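Local structure of CRISPR-associated endonuclease Cas9 (Campylobacter jejuni subsp. jejuni serotype O:2, 5X2H) at residues A[623-628]-A[757-762]; A[743-748]-A[809-814]; A[766-771]-A[803-808]; A[777-782]-A[791-796]. The protein is an RNA-guided endonuclease of bacterial CRISPR immunity that in its natural full-length form cuts both strands of invading DNA. All blocks are in the same frame, centred on the assembly; numbering follows the deposited sequence.

In the fold
Three of the four contacts meet on one antiparallel sheet of the C-terminal domain. Interaction 2 pairs two of its strands. Interaction 1, centred about 11 Å from the centre of interaction 2, ties the next strand to the RuvC-like domain, and Y760 N approaches S743 O at 2.8 Å. Interaction 3 pairs the edge strand 799-804 with strand 769-773, its centre about 13 Å from that of interaction 2; F811 CZ and L770 CD1 meet at 3.8 Å. Interaction 4 lies apart, within the loop closed by interaction 3. Interactions 3 and 4 both hydrogen-bond to DNA chain C, whereas V626 of interaction 1 comes about 7 Å, side chain to side chain, from H558, a predicted magnesium ligand.

Interaction 1: A[623-628]-A[757-762]; sequences EIFVSK and FVYYNA
F625 opens the contact by sliding past Y759, the two side chains running in opposite directions. Its CG stands anti to the backbone N (chi1 -168°); further out on the ring, CZ reaches F757 CB at 4.2 Å, and CE2 lies 4.0 Å from Y759 OH. V626 contributes its carbonyl: Y759 OH donates to V626 O at 2.6 Å, in the carbonyl plane and on a lone pair, and that oxygen also sits in plane at the edge of the tyrosine ring. S627 points its side chain away, and its OG is held by S817 O. At K628 the backbone N donates to Y759 OH over 2.9 Å, a bent bond of 132°. One phenol hydroxyl thus gives a bond and receives another, clamping the backbone on both flanks of S627. The K628 chain, extended beyond CG, covers one ring face in a CH-pi contact, with CD 4.0 Å from the Y759 ring centroid. This segment follows helix 615-622 and is bonded through the S627 backbone to strand 29-37 of the RuvC-like fold, while strand 756-764 runs between strands 744-748 and 769-773 of the C-terminal domain.

Interaction 2: A[743-748]-A[809-814]; sequences SLILIQ and KVFEKY
The F811 ring is approached obliquely by two isoleucines: I747 CG2 lies 3.7 Å from F811 CD1, and I745 CD1 reaches F811 CE1 at 3.8 Å. I747 carries CG1 in the crowded position between its backbone N and carbonyl carbon (chi1 60°), while CG2, anti to the carbonyl carbon, meets the ring. F695 and F737 add edge-to-face stacks to F811. On the other face of the sheet, Y814 lies side by side with L746, pointing the same way; L746 CB comes obliquely to Y814 CE1 at 3.7 Å. The Y814 CB, for its part, packs on L744 CD2, and F757 stacks edge-to-face with the tyrosine ring.

Between these two layers of side chains the strands pair antiparallel. L746 and E812 form a hydrogen-bonded pair, with L746 N donating to E812 O at 2.8 Å and E812 N returning a bond to L746 O. A classic beta bulge ends the pairing, K809 and V810 both facing Q748. There Q748 O takes two donors: K809 N at 2.8 Å, nearly along the C=O axis, and V810 N at 3.2 Å, in the carbonyl plane on a lone pair. At the other end a water accepts from L744 N and donates to Y814 O at 2.6 Å.

Strand 744-748 is flanked by strands 756-764 and 810-816. Beyond the latter comes strand 822-824, whose K824 forms a salt bridge with E812, and strand 733-740 packs against I745 and F811.

Interaction 3: A[766-771]-A[803-808]; sequences STVSLI and IGIQNL. With nucleotides of chain C; nucleotides of chain D.
L770 and I803 form an antiparallel hydrogen-bonded pair, with S769 and G804 as the adjoining non-hydrogen-bonded pair. I803 N donates to L770 O at 3.0 Å, and L770 N returns a bond to I803 O at 2.8 Å.

The main apolar contact sets L770 at about a right angle to I805. It is tight, L770 CG standing 3.5 Å from I805 CG2. I805 CG2, anti to its own carbonyl carbon, is the methyl that meets the leucine.

Polar side chains are tied locally: the hydroxyls of T767 and S769 share a hydrogen bond, OG1 to OG, of 2.6 Å. A water donates to V768 O and makes a weak bond with Q806 N, linking the two segments.

Three hydrogen bonds go to DNA. G804 N donates to DT2 OP2 of chain C at 2.8 Å; a CB on this glycine would be crowded by DC1 C2' of that chain. N807 ND2 donates to DC1 O5' of chain C at 2.7 Å. S766 OG reaches DA5 N7 of chain D, on the major-groove edge of adenine, at 2.6 Å. The T767 methyl, CG2, meanwhile rests 3.2 Å from DT2 O4.

A G1 bulge, in which V768 and S769 both face T764, leads into the strand pair, and a type I turn from I805 to L808 leaves it. Contacts to the DNA backbone combined with a bond to an adenine N7 are consistent with recognition of the PAM duplex by the PAM-interacting domain.

Interaction 4: A[777-782]-A[791-796]; sequences NKFETL and KNANEK. With nucleotides of chain C.
F779 lays one face of its ring on the peptide between N794 and E795. N794 C sits 3.4 Å above the ring plane, displaced toward the rim, with E795 N also over this face. F779 CG stands anti to the backbone N (chi1 174°), on a side chain that sets out toward the second segment. The E795 side chain crosses the phenylalanine at a slant, CG 4.0 Å from F779 CD2, and the carboxylate plane is turned 30° from the ring plane.

Apolar packing converges on A793. Its CB lies in plane at the edge of the F779 ring, 3.7 Å from CD1, and L782 CD2 touches the same methyl at 3.7 Å.

One hydrogen bond spans the segments: N777 ND2 donates to K796 O over 3.2 Å. The oxygen lies in the N777 amide plane, yet the donor stands above the carbonyl plane, 46° out of it. N777 OD1 is bonded to V798 N, fixing the rotation of the amide. Within the second segment N794 OD1 accepts from K796 N at 3.0 Å, an Asx turn, and also from E797 N.

At the N-terminal end of 791-796, K791 and N792 grip two oxygens of one phosphate. K791 NZ donates to DG3 OP1 of chain C at 3.0 Å, and N792 ND2 to OP2 of the same DG3 at 2.9 Å.

The first segment, with its type I turn from F779 to L782, follows strand 769-773; the second precedes strand 799-804, so the contact joins the two loops that enter and leave helix 784-789.

Interaction 1: A[623-628]-A[757-762]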
# COMPACT_ATOMS: atom_id res chain seq x y z
N GLU A 623 33.45 19.12 0.43
CA GLU A 623 33.12 19.51 -0.93
C GLU A 623 31.76 18.99 -1.38
O GLU A 623 31.27 19.41 -2.44
CB GLU A 623 34.20 19.02 -1.89
CG GLU A 623 35.60 19.51 -1.53
CD GLU A 623 36.68 18.83 -2.34
OE1 GLU A 623 36.35 18.20 -3.37
OE2 GLU A 623 37.86 18.91 -1.95
N ILE A 624 31.15 18.09 -0.61
CA ILE A 624 29.87 17.51 -1.00
C ILE A 624 28.78 18.57 -0.98
O ILE A 624 28.69 19.38 -0.05
CB ILE A 624 29.51 16.35 -0.06
CG1 ILE A 624 30.57 15.25 -0.12
CG2 ILE A 624 28.13 15.78 -0.38
CD1 ILE A 624 30.40 14.22 0.96
N PHE A 625 27.94 18.56 -2.01
CA PHE A 625 26.67 19.28 -1.98
C PHE A 625 25.57 18.22 -1.97
O PHE A 625 25.39 17.50 -2.96
CB PHE A 625 26.53 20.23 -3.16
CG PHE A 625 25.37 21.18 -3.02
CD1 PHE A 625 25.50 22.35 -2.28
CD2 PHE A 625 24.15 20.89 -3.60
CE1 PHE A 625 24.44 23.22 -2.14
CE2 PHE A 625 23.08 21.76 -3.46
CZ PHE A 625 23.23 22.93 -2.73
N VAL A 626 24.85 18.13 -0.85
CA VAL A 626 23.85 17.09 -0.68
C VAL A 626 22.75 17.25 -1.73
O VAL A 626 22.18 18.34 -1.90
CB VAL A 626 23.28 17.14 0.74
CG1 VAL A 626 22.23 16.05 0.93
CG2 VAL A 626 24.40 17.00 1.76
N SER A 627 22.45 16.17 -2.44
CA SER A 627 21.49 16.18 -3.53
C SER A 627 20.12 15.74 -3.04
O SER A 627 20.00 14.69 -2.39
CB SER A 627 21.95 15.27 -4.67
OG SER A 627 20.97 15.19 -5.69
N LYS A 628 19.10 16.53 -3.36
CA LYS A 628 17.71 16.21 -3.09
C LYS A 628 16.90 16.44 -4.36
O LYS A 628 17.08 17.47 -5.03
CB LYS A 628 17.14 17.05 -1.95
CG LYS A 628 17.90 16.97 -0.64
CD LYS A 628 17.18 17.73 0.46
CE LYS A 628 17.96 17.70 1.76
NZ LYS A 628 17.17 18.22 2.91
N PHE A 757 22.85 29.29 -1.93
CA PHE A 757 22.07 28.15 -2.42
C PHE A 757 21.33 27.52 -1.25
O PHE A 757 21.94 27.14 -0.25
CB PHE A 757 22.98 27.12 -3.08
CG PHE A 757 23.55 27.56 -4.40
CD1 PHE A 757 22.78 27.49 -5.55
CD2 PHE A 757 24.85 28.03 -4.50
CE1 PHE A 757 23.29 27.89 -6.78
CE2 PHE A 757 25.37 28.43 -5.72
CZ PHE A 757 24.59 28.35 -6.86
N VAL A 758 20.01 27.42 -1.38
CA VAL A 758 19.17 26.79 -0.36
C VAL A 758 18.14 25.91 -1.06
O VAL A 758 17.85 26.08 -2.25
CB VAL A 758 18.46 27.82 0.54
CG1 VAL A 758 19.48 28.67 1.30
CG2 VAL A 758 17.53 28.69 -0.29
N TYR A 759 17.59 24.97 -0.31
CA TYR A 759 16.48 24.15 -0.79
C TYR A 759 15.17 24.81 -0.40
O TYR A 759 14.95 25.14 0.77
CB TYR A 759 16.55 22.73 -0.23
CG TYR A 759 17.49 21.81 -0.98
CD1 TYR A 759 17.19 21.38 -2.27
CD2 TYR A 759 18.66 21.36 -0.40
CE1 TYR A 759 18.04 20.53 -2.96
CE2 TYR A 759 19.52 20.51 -1.08
CZ TYR A 759 19.20 20.10 -2.36
OH TYR A 759 20.05 19.26 -3.03
N TYR A 760 14.30 25.03 -1.38
CA TYR A 760 12.95 25.50 -1.11
C TYR A 760 12.15 24.39 -0.44
O TYR A 760 12.15 23.25 -0.90
CB TYR A 760 12.28 25.95 -2.41
CG TYR A 760 10.77 26.07 -2.34
CD1 TYR A 760 10.16 27.25 -1.94
CD2 TYR A 760 9.96 24.99 -2.68
CE1 TYR A 760 8.78 27.35 -1.88
CE2 TYR A 760 8.58 25.09 -2.62
CZ TYR A 760 8.00 26.27 -2.22
OH TYR A 760 6.63 26.35 -2.16
N ASN A 761 11.47 24.72 0.66
CA ASN A 761 10.66 23.76 1.40
C ASN A 761 9.18 24.04 1.34
O ASN A 761 8.38 23.11 1.21
CB ASN A 761 11.09 23.70 2.87
CG ASN A 761 12.45 23.05 3.06
OD1 ASN A 761 12.92 22.31 2.20
ND2 ASN A 761 13.07 23.32 4.19
N ALA A 762 8.77 25.31 1.43
CA ALA A 762 7.36 25.64 1.44
C ALA A 762 7.18 27.11 1.14
O ALA A 762 8.08 27.93 1.35
CB ALA A 762 6.70 25.29 2.78

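Interaction 2: A[743-748]-A[809-814]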
# COMPACT_ATOMS: atom_id res chain seq x y z
N SER A 743 13.04 21.99 -4.46
CA SER A 743 13.70 22.67 -5.57
C SER A 743 14.90 23.45 -5.04
O SER A 743 14.88 23.98 -3.93
CB SER A 743 12.74 23.63 -6.27
OG SER A 743 11.78 22.93 -7.04
N LEU A 744 15.96 23.51 -5.85
CA LEU A 744 17.16 24.24 -5.49
C LEU A 744 17.07 25.67 -6.00
O LEU A 744 16.87 25.90 -7.20
CB LEU A 744 18.41 23.57 -6.06
CG LEU A 744 19.71 24.29 -5.71
CD1 LEU A 744 19.93 24.24 -4.20
CD2 LEU A 744 20.89 23.70 -6.46
N ILE A 745 17.24 26.64 -5.10
CA ILE A 745 17.15 28.05 -5.46
C ILE A 745 18.34 28.79 -4.87
O ILE A 745 18.96 28.37 -3.89
CB ILE A 745 15.83 28.69 -4.98
CG1 ILE A 745 15.76 28.70 -3.45
CG2 ILE A 745 14.63 27.96 -5.59
CD1 ILE A 745 14.49 29.32 -2.90
N LEU A 746 18.66 29.92 -5.50
CA LEU A 746 19.69 30.84 -5.05
C LEU A 746 19.01 32.15 -4.67
O LEU A 746 18.39 32.79 -5.52
CB LEU A 746 20.74 31.08 -6.14
CG LEU A 746 21.87 32.06 -5.81
CD1 LEU A 746 22.96 31.37 -5.00
CD2 LEU A 746 22.43 32.66 -7.09
N ILE A 747 19.12 32.53 -3.40
CA ILE A 747 18.42 33.71 -2.90
C ILE A 747 19.39 34.62 -2.16
O ILE A 747 20.43 34.19 -1.66
CB ILE A 747 17.24 33.35 -1.97
CG1 ILE A 747 17.72 32.57 -0.75
CG2 ILE A 747 16.19 32.57 -2.73
CD1 ILE A 747 16.63 32.32 0.26
N GLN A 748 19.02 35.90 -2.09
CA GLN A 748 19.78 36.89 -1.36
C GLN A 748 18.83 38.01 -0.93
O GLN A 748 18.11 38.56 -1.77
CB GLN A 748 20.92 37.46 -2.20
CG GLN A 748 21.79 38.48 -1.47
CD GLN A 748 22.85 39.09 -2.37
OE1 GLN A 748 22.89 38.84 -3.57
NE2 GLN A 748 23.73 39.90 -1.78
N LYS A 809 16.63 40.37 -3.34
CA LYS A 809 17.58 40.93 -4.30
C LYS A 809 17.95 39.92 -5.37
O LYS A 809 18.13 40.27 -6.54
CB LYS A 809 18.82 41.44 -3.56
CG LYS A 809 19.91 41.96 -4.46
CD LYS A 809 21.08 42.51 -3.65
CE LYS A 809 22.22 42.95 -4.55
NZ LYS A 809 23.33 43.58 -3.78
N VAL A 810 18.07 38.64 -4.99
CA VAL A 810 18.35 37.55 -5.92
C VAL A 810 17.35 36.44 -5.65
O VAL A 810 17.10 36.08 -4.50
CB VAL A 810 19.79 37.03 -5.77
CG1 VAL A 810 19.99 35.75 -6.58
CG2 VAL A 810 20.79 38.09 -6.19
N PHE A 811 16.76 35.90 -6.72
CA PHE A 811 15.78 34.81 -6.61
C PHE A 811 15.84 34.04 -7.93
O PHE A 811 15.15 34.37 -8.89
CB PHE A 811 14.39 35.36 -6.33
CG PHE A 811 13.42 34.32 -5.82
CD1 PHE A 811 13.84 33.03 -5.53
CD2 PHE A 811 12.08 34.64 -5.63
CE1 PHE A 811 12.95 32.08 -5.07
CE2 PHE A 811 11.19 33.69 -5.16
CZ PHE A 811 11.62 32.41 -4.88
N GLU A 812 16.68 33.00 -7.95
CA GLU A 812 16.97 32.25 -9.16
C GLU A 812 16.81 30.76 -8.89
O GLU A 812 17.06 30.28 -7.78
CB GLU A 812 18.40 32.52 -9.67
CG GLU A 812 18.75 34.00 -9.82
CD GLU A 812 18.45 34.53 -11.21
OE1 GLU A 812 18.31 33.72 -12.14
OE2 GLU A 812 18.38 35.77 -11.36
N LYS A 813 16.40 30.02 -9.92
CA LYS A 813 16.20 28.58 -9.81
C LYS A 813 17.40 27.83 -10.37
O LYS A 813 17.97 28.22 -11.40
CB LYS A 813 14.93 28.15 -10.55
CG LYS A 813 14.62 26.65 -10.44
CD LYS A 813 13.40 26.25 -11.26
CE LYS A 813 13.04 24.79 -11.02
NZ LYS A 813 11.84 24.36 -11.79
N TYR A 814 17.80 26.77 -9.67
CA TYR A 814 18.87 25.89 -10.10
C TYR A 814 18.38 24.45 -10.09
O TYR A 814 17.26 24.16 -9.66
CB TYR A 814 20.11 26.04 -9.21
CG TYR A 814 20.95 27.26 -9.52
CD1 TYR A 814 20.48 28.54 -9.24
CD2 TYR A 814 22.21 27.13 -10.09
CE1 TYR A 814 21.25 29.66 -9.53
CE2 TYR A 814 22.98 28.24 -10.38
CZ TYR A 814 22.50 29.50 -10.10
OH TYR A 814 23.27 30.60 -10.39
O HOH W 1 15.48 22.46 -8.72

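Interaction 3: A[766-771]-A[803-808]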
# COMPACT_ATOMS: atom_id res chain seq x y z
N SER A 766 -0.20 32.84 3.88
CA SER A 766 -0.65 33.90 4.78
C SER A 766 0.39 35.01 4.91
O SER A 766 0.02 36.19 5.02
CB SER A 766 -1.00 33.33 6.15
OG SER A 766 0.11 32.66 6.72
N THR A 767 1.68 34.68 4.88
CA THR A 767 2.73 35.68 5.01
C THR A 767 3.54 35.88 3.73
O THR A 767 4.53 36.62 3.77
CB THR A 767 3.68 35.32 6.16
OG1 THR A 767 4.24 34.02 5.95
CG2 THR A 767 2.93 35.36 7.50
N VAL A 768 3.16 35.25 2.62
CA VAL A 768 3.81 35.41 1.32
C VAL A 768 5.32 35.25 1.50
O VAL A 768 6.11 36.08 1.04
CB VAL A 768 3.47 36.77 0.69
CG1 VAL A 768 3.76 36.77 -0.81
CG2 VAL A 768 2.00 37.12 0.93
N SER A 769 5.73 34.18 2.18
CA SER A 769 7.12 33.99 2.56
C SER A 769 7.55 32.56 2.29
O SER A 769 6.72 31.68 2.02
CB SER A 769 7.34 34.34 4.03
OG SER A 769 6.52 33.54 4.86
N LEU A 770 8.85 32.33 2.38
CA LEU A 770 9.45 31.03 2.09
C LEU A 770 9.98 30.38 3.36
O LEU A 770 10.37 31.05 4.32
CB LEU A 770 10.59 31.16 1.09
CG LEU A 770 10.32 31.68 -0.32
CD1 LEU A 770 11.63 31.82 -1.08
CD2 LEU A 770 9.34 30.80 -1.08
N ILE A 771 9.99 29.05 3.34
CA ILE A 771 10.77 28.24 4.26
C ILE A 771 11.86 27.56 3.44
O ILE A 771 11.56 26.91 2.44
CB ILE A 771 9.90 27.20 4.99
CG1 ILE A 771 8.91 27.89 5.93
CG2 ILE A 771 10.77 26.19 5.72
CD1 ILE A 771 7.88 26.94 6.56
N ILE A 803 10.74 33.93 5.15
CA ILE A 803 11.58 34.81 4.36
C ILE A 803 10.73 35.43 3.25
O ILE A 803 10.25 34.72 2.36
CB ILE A 803 12.78 34.06 3.76
CG1 ILE A 803 13.61 33.42 4.86
CG2 ILE A 803 13.65 35.01 2.94
CD1 ILE A 803 14.60 32.45 4.32
N GLY A 804 10.55 36.75 3.31
CA GLY A 804 9.75 37.42 2.31
C GLY A 804 10.36 37.32 0.92
O GLY A 804 11.58 37.41 0.75
N ILE A 805 9.50 37.14 -0.08
CA ILE A 805 9.95 37.00 -1.46
C ILE A 805 9.87 38.31 -2.24
O ILE A 805 10.62 38.48 -3.21
CB ILE A 805 9.15 35.92 -2.21
CG1 ILE A 805 7.80 36.47 -2.67
CG2 ILE A 805 8.92 34.71 -1.33
CD1 ILE A 805 7.00 35.50 -3.51
N GLN A 806 8.99 39.24 -1.84
CA GLN A 806 8.66 40.37 -2.71
C GLN A 806 9.88 41.22 -3.01
O GLN A 806 10.08 41.66 -4.15
CB GLN A 806 7.56 41.21 -2.07
CG GLN A 806 6.95 42.24 -3.01
CD GLN A 806 5.87 43.07 -2.35
OE1 GLN A 806 4.89 43.45 -2.99
NE2 GLN A 806 6.03 43.35 -1.06
N ASN A 807 10.73 41.46 -2.01
CA ASN A 807 11.87 42.36 -2.16
C ASN A 807 13.20 41.63 -2.17
O ASN A 807 14.24 42.24 -1.88
CB ASN A 807 11.85 43.42 -1.06
CG ASN A 807 10.60 44.27 -1.09
OD1 ASN A 807 10.16 44.70 -2.16
ND2 ASN A 807 10.01 44.50 0.07
N LEU A 808 13.20 40.34 -2.52
CA LEU A 808 14.45 39.60 -2.62
C LEU A 808 15.35 40.23 -3.68
O LEU A 808 14.90 40.59 -4.77
CB LEU A 808 14.17 38.14 -2.97
CG LEU A 808 13.71 37.22 -1.83
CD1 LEU A 808 13.39 35.82 -2.36
CD2 LEU A 808 14.77 37.15 -0.75
P DT C 2 12.52 39.47 5.88
OP1 DT C 2 13.96 39.66 6.14
OP2 DT C 2 12.07 38.48 4.87
O5' DT C 2 11.81 39.11 7.27
C5' DT C 2 12.11 37.89 7.92
C4' DT C 2 12.00 38.06 9.42
O4' DT C 2 10.69 38.60 9.75
C3' DT C 2 12.12 36.78 10.22
O3' DT C 2 12.64 37.07 11.50
C2' DT C 2 10.67 36.31 10.31
C1' DT C 2 9.95 37.65 10.48
N1 DT C 2 8.55 37.65 9.95
C2 DT C 2 7.50 37.54 10.83
O2 DT C 2 7.63 37.42 12.03
N3 DT C 2 6.26 37.56 10.24
C4 DT C 2 5.98 37.69 8.90
O4 DT C 2 4.83 37.71 8.46
C5 DT C 2 7.13 37.81 8.03
C7 DT C 2 6.95 37.95 6.55
C6 DT C 2 8.35 37.79 8.60
P DA D 5 -5.49 31.20 6.37
OP1 DA D 5 -6.45 30.24 5.78
OP2 DA D 5 -5.12 32.42 5.62
O5' DA D 5 -6.04 31.63 7.80
C5' DA D 5 -6.50 30.62 8.70
C4' DA D 5 -5.89 30.81 10.07
O4' DA D 5 -4.49 30.44 10.04
C3' DA D 5 -5.96 32.23 10.63
O3' DA D 5 -6.61 32.22 11.88
C2' DA D 5 -4.49 32.67 10.75
C1' DA D 5 -3.77 31.33 10.86
N9 DA D 5 -2.39 31.37 10.37
C8 DA D 5 -1.97 31.66 9.11
N7 DA D 5 -0.67 31.60 8.95
C5 DA D 5 -0.20 31.23 10.20
C6 DA D 5 1.09 31.00 10.69
N6 DA D 5 2.19 31.11 9.93
N1 DA D 5 1.22 30.65 11.98
C2 DA D 5 0.12 30.54 12.73
N3 DA D 5 -1.16 30.73 12.38
C4 DA D 5 -1.25 31.08 11.09
O5' DC C 1 10.38 43.03 2.28
C5' DC C 1 9.52 42.86 3.39
C4' DC C 1 10.31 42.48 4.63
O4' DC C 1 9.51 42.72 5.81
C3' DC C 1 10.72 41.01 4.71
O3' DC C 1 11.90 40.90 5.50
C2' DC C 1 9.51 40.40 5.42
C1' DC C 1 9.16 41.49 6.42
N1 DC C 1 7.71 41.55 6.77
C2 DC C 1 7.30 41.19 8.05
O2 DC C 1 8.14 40.83 8.88
N3 DC C 1 5.97 41.25 8.36
C4 DC C 1 5.09 41.65 7.44
N4 DC C 1 3.80 41.69 7.79
C5 DC C 1 5.50 42.01 6.12
C6 DC C 1 6.80 41.95 5.83
O HOH W 2 6.42 38.79 0.28

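Interaction 4: A[777-782]-A[791-796]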
# COMPACT_ATOMS: atom_id res chain seq x y z
N ASN A 777 22.24 20.47 6.20
CA ASN A 777 21.67 20.66 7.53
C ASN A 777 22.75 20.65 8.60
O ASN A 777 22.55 20.17 9.72
CB ASN A 777 20.59 19.61 7.82
CG ASN A 777 19.68 20.02 8.96
OD1 ASN A 777 18.87 20.93 8.82
ND2 ASN A 777 19.81 19.35 10.10
N LYS A 778 23.92 21.19 8.26
CA LYS A 778 25.07 21.21 9.16
C LYS A 778 25.18 22.60 9.78
O LYS A 778 25.33 23.60 9.06
CB LYS A 778 26.35 20.84 8.42
CG LYS A 778 27.54 20.57 9.33
CD LYS A 778 28.77 20.22 8.51
CE LYS A 778 29.96 19.88 9.39
NZ LYS A 778 31.19 19.64 8.58
N PHE A 779 25.12 22.66 11.11
CA PHE A 779 25.15 23.92 11.84
C PHE A 779 26.56 24.44 12.08
O PHE A 779 26.74 25.66 12.22
CB PHE A 779 24.43 23.75 13.19
CG PHE A 779 24.53 24.94 14.09
CD1 PHE A 779 23.73 26.06 13.88
CD2 PHE A 779 25.40 24.94 15.17
CE1 PHE A 779 23.82 27.16 14.71
CE2 PHE A 779 25.49 26.04 16.01
CZ PHE A 779 24.69 27.15 15.78
N GLU A 780 27.56 23.57 12.11
CA GLU A 780 28.90 23.96 12.56
C GLU A 780 29.68 24.72 11.50
O GLU A 780 30.54 25.54 11.84
CB GLU A 780 29.68 22.73 13.00
CG GLU A 780 29.11 22.01 14.23
CD GLU A 780 27.91 21.12 13.91
OE1 GLU A 780 27.47 21.09 12.74
OE2 GLU A 780 27.41 20.45 14.84
N THR A 781 29.42 24.48 10.21
CA THR A 781 30.13 25.16 9.14
C THR A 781 29.49 26.49 8.75
O THR A 781 29.91 27.09 7.76
CB THR A 781 30.21 24.26 7.90
OG1 THR A 781 28.89 23.84 7.52
CG2 THR A 781 31.07 23.04 8.17
N LEU A 782 28.50 26.95 9.51
CA LEU A 782 27.74 28.14 9.14
C LEU A 782 28.65 29.35 9.00
O LEU A 782 29.31 29.76 9.97
CB LEU A 782 26.64 28.39 10.17
CG LEU A 782 25.20 28.47 9.67
CD1 LEU A 782 24.98 27.55 8.47
CD2 LEU A 782 24.24 28.11 10.79
N LYS A 791 19.38 32.78 10.82
CA LYS A 791 19.56 33.41 12.12
C LYS A 791 19.07 32.55 13.27
O LYS A 791 19.50 32.76 14.41
CB LYS A 791 18.85 34.76 12.14
CG LYS A 791 17.60 34.80 11.27
CD LYS A 791 16.58 35.81 11.77
CE LYS A 791 17.17 37.21 11.86
NZ LYS A 791 16.18 38.17 12.42
N ASN A 792 18.18 31.59 13.01
CA ASN A 792 17.60 30.76 14.06
C ASN A 792 18.11 29.32 14.02
O ASN A 792 17.48 28.43 14.60
CB ASN A 792 16.07 30.78 13.96
CG ASN A 792 15.51 32.18 14.07
OD1 ASN A 792 15.96 32.97 14.90
ND2 ASN A 792 14.53 32.49 13.23
N ALA A 793 19.23 29.08 13.35
CA ALA A 793 19.75 27.73 13.24
C ALA A 793 20.34 27.25 14.56
O ALA A 793 20.81 28.04 15.38
CB ALA A 793 20.82 27.66 12.14
N ASN A 794 20.30 25.94 14.76
CA ASN A 794 20.85 25.31 15.95
C ASN A 794 21.49 23.99 15.54
O ASN A 794 21.51 23.62 14.37
CB ASN A 794 19.78 25.12 17.03
CG ASN A 794 18.57 24.36 16.52
OD1 ASN A 794 18.70 23.31 15.89
ND2 ASN A 794 17.38 24.89 16.78
N GLU A 795 22.01 23.26 16.54
CA GLU A 795 22.76 22.04 16.28
C GLU A 795 21.92 20.93 15.65
O GLU A 795 22.50 19.94 15.18
CB GLU A 795 23.39 21.53 17.58
CG GLU A 795 24.60 22.34 18.06
CD GLU A 795 24.21 23.58 18.86
OE1 GLU A 795 25.08 24.12 19.57
OE2 GLU A 795 23.04 24.02 18.77
N LYS A 796 20.59 21.05 15.63
CA LYS A 796 19.75 19.97 15.13
C LYS A 796 19.11 20.26 13.77
O LYS A 796 18.72 19.31 13.09
CB LYS A 796 18.64 19.63 16.14
CG LYS A 796 17.35 20.40 15.95
CD LYS A 796 16.14 19.47 15.95
CE LYS A 796 15.52 19.33 17.34
NZ LYS A 796 14.72 20.53 17.72
P DG C 3 12.97 35.88 12.53
OP1 DG C 3 13.96 36.42 13.50
OP2 DG C 3 13.28 34.66 11.75
O5' DG C 3 11.59 35.62 13.28
C5' DG C 3 11.11 36.56 14.23
C4' DG C 3 10.11 35.90 15.16
O4' DG C 3 8.81 35.86 14.52
C3' DG C 3 10.44 34.46 15.56
O3' DG C 3 10.16 34.28 16.94
C2' DG C 3 9.51 33.63 14.68
C1' DG C 3 8.30 34.54 14.58
N9 DG C 3 7.48 34.32 13.39
C8 DG C 3 7.92 34.18 12.09
N7 DG C 3 6.96 34.02 11.23
C5 DG C 3 5.81 34.06 12.00
C6 DG C 3 4.45 33.94 11.62
O6 DG C 3 3.98 33.76 10.49
N1 DG C 3 3.59 34.04 12.72
C2 DG C 3 4.00 34.23 14.02
N2 DG C 3 3.04 34.31 14.95
N3 DG C 3 5.27 34.34 14.39
C4 DG C 3 6.11 34.25 13.33